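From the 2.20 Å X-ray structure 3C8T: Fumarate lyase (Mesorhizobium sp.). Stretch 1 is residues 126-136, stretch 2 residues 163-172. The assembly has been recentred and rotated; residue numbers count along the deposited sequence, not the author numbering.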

# COMPACT_ATOMS: atom_id res chain seq x y z
N ARG A 126 -12.50 22.29 -9.29
CA ARG A 126 -13.08 21.77 -8.05
C ARG A 126 -12.29 22.24 -6.81
O ARG A 126 -12.87 22.55 -5.75
CB ARG A 126 -13.22 20.25 -8.09
CG ARG A 126 -13.91 19.70 -9.33
CD ARG A 126 -14.72 18.52 -8.91
NE ARG A 126 -15.46 17.88 -9.98
CZ ARG A 126 -16.69 18.22 -10.36
NH1 ARG A 126 -17.32 19.23 -9.78
NH2 ARG A 126 -17.27 17.57 -11.35
N ILE A 127 -10.98 22.31 -6.93
CA ILE A 127 -10.14 22.85 -5.86
C ILE A 127 -10.48 24.34 -5.60
O ILE A 127 -10.58 24.77 -4.45
CB ILE A 127 -8.63 22.64 -6.17
CG1 ILE A 127 -8.22 21.15 -6.05
CG2 ILE A 127 -7.76 23.59 -5.29
CD1 ILE A 127 -6.65 20.91 -6.27
N GLU A 128 -10.69 25.13 -6.65
CA GLU A 128 -11.16 26.51 -6.49
C GLU A 128 -12.55 26.66 -5.83
O GLU A 128 -12.71 27.52 -4.98
CB GLU A 128 -11.08 27.28 -7.83
CG GLU A 128 -9.64 27.30 -8.41
CD GLU A 128 -8.57 27.81 -7.40
OE1 GLU A 128 -7.76 27.01 -6.87
OE2 GLU A 128 -8.56 29.02 -7.11
N SER A 129 -13.55 25.84 -6.20
CA SER A 129 -14.80 25.83 -5.45
C SER A 129 -14.62 25.41 -4.00
O SER A 129 -15.27 25.99 -3.13
CB SER A 129 -15.86 24.90 -6.05
OG SER A 129 -15.99 25.15 -7.42
N VAL A 130 -13.79 24.39 -3.74
CA VAL A 130 -13.49 23.98 -2.36
C VAL A 130 -12.95 25.17 -1.53
O VAL A 130 -13.49 25.48 -0.44
CB VAL A 130 -12.60 22.67 -2.25
CG1 VAL A 130 -12.14 22.40 -0.79
CG2 VAL A 130 -13.40 21.48 -2.72
N ARG A 131 -11.93 25.85 -2.07
CA ARG A 131 -11.33 27.03 -1.42
C ARG A 131 -12.39 28.12 -1.18
O ARG A 131 -12.46 28.67 -0.07
CB ARG A 131 -10.16 27.59 -2.24
CG ARG A 131 -9.01 26.61 -2.37
CD ARG A 131 -8.02 27.03 -3.45
NE ARG A 131 -7.18 28.12 -2.98
CZ ARG A 131 -6.55 28.98 -3.78
NH1 ARG A 131 -6.68 28.89 -5.11
NH2 ARG A 131 -5.78 29.94 -3.26
N LYS A 132 -13.24 28.40 -2.17
CA LYS A 132 -14.33 29.37 -1.99
C LYS A 132 -15.28 29.03 -0.83
O LYS A 132 -15.57 29.89 0.01
CB LYS A 132 -15.13 29.58 -3.28
CG LYS A 132 -14.52 30.65 -4.16
CD LYS A 132 -15.18 30.73 -5.56
CE LYS A 132 -14.13 30.45 -6.69
NZ LYS A 132 -14.49 31.22 -7.95
N ALA A 133 -15.78 27.79 -0.79
CA ALA A 133 -16.68 27.41 0.29
C ALA A 133 -15.98 27.41 1.66
O ALA A 133 -16.60 27.73 2.67
CB ALA A 133 -17.35 26.07 -0.02
N LEU A 134 -14.67 27.13 1.69
CA LEU A 134 -13.92 27.17 2.93
C LEU A 134 -13.68 28.60 3.41
O LEU A 134 -13.84 28.90 4.64
CB LEU A 134 -12.59 26.40 2.83
CG LEU A 134 -12.73 24.88 2.78
CD1 LEU A 134 -11.39 24.18 2.42
CD2 LEU A 134 -13.29 24.37 4.11
N ALA A 135 -13.33 29.48 2.47
CA ALA A 135 -13.17 30.89 2.81
C ALA A 135 -14.50 31.50 3.37
O ALA A 135 -14.49 32.26 4.33
CB ALA A 135 -12.65 31.67 1.62
N ALA A 136 -15.63 31.12 2.81
CA ALA A 136 -16.91 31.60 3.35
C ALA A 136 -17.09 31.12 4.78
O ALA A 136 -17.45 31.91 5.66
CB ALA A 136 -18.10 31.18 2.46
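Stretch 2 163-172: KAAVWLSAFD

How does the second stretch run over the first? Residues 163-172 are helical throughout, part of a longer helix, and they lie nearly antiparallel to the helix of stretch 1. The signed crossing angle is -158° and the axes approach to 8.8 Å. The register is set where the CA atoms of Leu 168 and Leu 134 come within 5.7 Å. About 489 Å² of surface is buried, both sides summed.

What does the first part of stretch 2 offer? Lys 163 does not touch stretch 1, but Ala 164 points toward it, its CB 4.0 Å from the O of Leu 134. Ala 165 faces away and Val 166 is out of reach. One turn on from Lys 163, Trp 167 points toward the partner and takes CD2 of Leu 134 at the edge of its ring, 3.6 Å from CE3.

Where do the helices mesh? Leu 134 enters as a knob among Ala 164, Trp 167, Leu 168 and Phe 171. CB of Leu 168 lies 3.9 Å from CB of Leu 134. The CA-to-CB bond of Leu 168 points sideways, but with chi1 in t and chi2 in p the end of the side chain comes nearer: CD1 of Leu 168 lies 3.6 Å from O of Arg 131 and CD2 of Leu 168 lies 4.1 Å from CB of Ala 135. Ser 169 points away, and its OG donates a hydrogen bond to O of Val 166.

What closes the contact? Phe 171 points toward stretch 1. CG1 of Val 130 sits over one face of its ring, 3.9 Å from the centroid in a CH-pi contact, while CD2 of the ring is 3.8 Å from CD1 of Leu 134. At Asp 172 the contact turns polar: OD1 lies at the guanidinium edge of Arg 131, where N-H groups point, so it accepts from both NE (2.9 Å) and NH2 (3.0 Å) in a salt bridge.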

# COMPACT_ATOMS: atom_id res chain seq x y z
N LYS A 163 -10.86 26.59 12.51
CA LYS A 163 -10.84 25.25 11.90
C LYS A 163 -10.96 25.28 10.39
O LYS A 163 -10.24 24.58 9.71
CB LYS A 163 -11.96 24.33 12.47
CG LYS A 163 -11.70 23.84 13.87
CD LYS A 163 -12.67 22.64 14.27
CE LYS A 163 -12.50 21.40 13.36
NZ LYS A 163 -11.03 21.11 13.24
N ALA A 164 -11.93 26.03 9.87
CA ALA A 164 -12.09 26.13 8.42
C ALA A 164 -10.85 26.76 7.76
O ALA A 164 -10.50 26.39 6.64
CB ALA A 164 -13.37 26.92 8.05
N ALA A 165 -10.18 27.69 8.45
CA ALA A 165 -8.99 28.34 7.88
C ALA A 165 -7.83 27.39 7.75
O ALA A 165 -7.02 27.52 6.80
CB ALA A 165 -8.57 29.55 8.70
N VAL A 166 -7.73 26.46 8.70
CA VAL A 166 -6.71 25.42 8.69
C VAL A 166 -6.95 24.48 7.46
O VAL A 166 -6.01 24.19 6.70
CB VAL A 166 -6.73 24.65 10.03
CG1 VAL A 166 -6.06 23.24 9.90
CG2 VAL A 166 -6.07 25.47 11.13
N TRP A 167 -8.19 24.02 7.29
CA TRP A 167 -8.58 23.21 6.15
C TRP A 167 -8.25 23.97 4.86
O TRP A 167 -7.66 23.44 3.94
CB TRP A 167 -10.09 22.95 6.18
CG TRP A 167 -10.62 22.14 7.35
CD1 TRP A 167 -9.92 21.28 8.17
CD2 TRP A 167 -11.98 22.05 7.76
NE1 TRP A 167 -10.78 20.70 9.10
CE2 TRP A 167 -12.05 21.15 8.86
CE3 TRP A 167 -13.17 22.66 7.32
CZ2 TRP A 167 -13.25 20.86 9.51
CZ3 TRP A 167 -14.35 22.38 7.98
CH2 TRP A 167 -14.38 21.48 9.07
N LEU A 168 -8.66 25.24 4.81
CA LEU A 168 -8.40 26.07 3.66
C LEU A 168 -6.90 26.18 3.29
O LEU A 168 -6.54 26.17 2.10
CB LEU A 168 -8.99 27.47 3.92
CG LEU A 168 -8.76 28.57 2.86
CD1 LEU A 168 -9.23 28.14 1.40
CD2 LEU A 168 -9.38 29.92 3.31
N SER A 169 -6.03 26.30 4.30
CA SER A 169 -4.62 26.55 4.07
C SER A 169 -3.93 25.46 3.25
O SER A 169 -3.08 25.77 2.40
CB SER A 169 -3.88 26.77 5.39
OG SER A 169 -3.74 25.54 6.08
N ALA A 170 -4.31 24.22 3.52
CA ALA A 170 -3.92 23.04 2.74
C ALA A 170 -4.29 23.15 1.26
O ALA A 170 -3.50 22.76 0.38
CB ALA A 170 -4.60 21.75 3.36
N PHE A 171 -5.51 23.61 0.99
CA PHE A 171 -6.04 23.72 -0.39
C PHE A 171 -5.44 24.88 -1.15
O PHE A 171 -5.24 24.79 -2.37
CB PHE A 171 -7.56 23.73 -0.40
CG PHE A 171 -8.13 22.40 -0.08
CD1 PHE A 171 -8.19 21.40 -1.06
CD2 PHE A 171 -8.50 22.09 1.24
CE1 PHE A 171 -8.66 20.13 -0.74
CE2 PHE A 171 -8.94 20.82 1.57
CZ PHE A 171 -9.04 19.84 0.58
N ASP A 172 -5.11 25.95 -0.44
CA ASP A 172 -4.26 27.00 -0.99
C ASP A 172 -2.94 26.40 -1.43
O ASP A 172 -2.46 26.75 -2.49
CB ASP A 172 -4.00 28.09 0.06
CG ASP A 172 -5.27 28.90 0.40
OD1 ASP A 172 -6.19 28.97 -0.44
OD2 ASP A 172 -5.33 29.49 1.50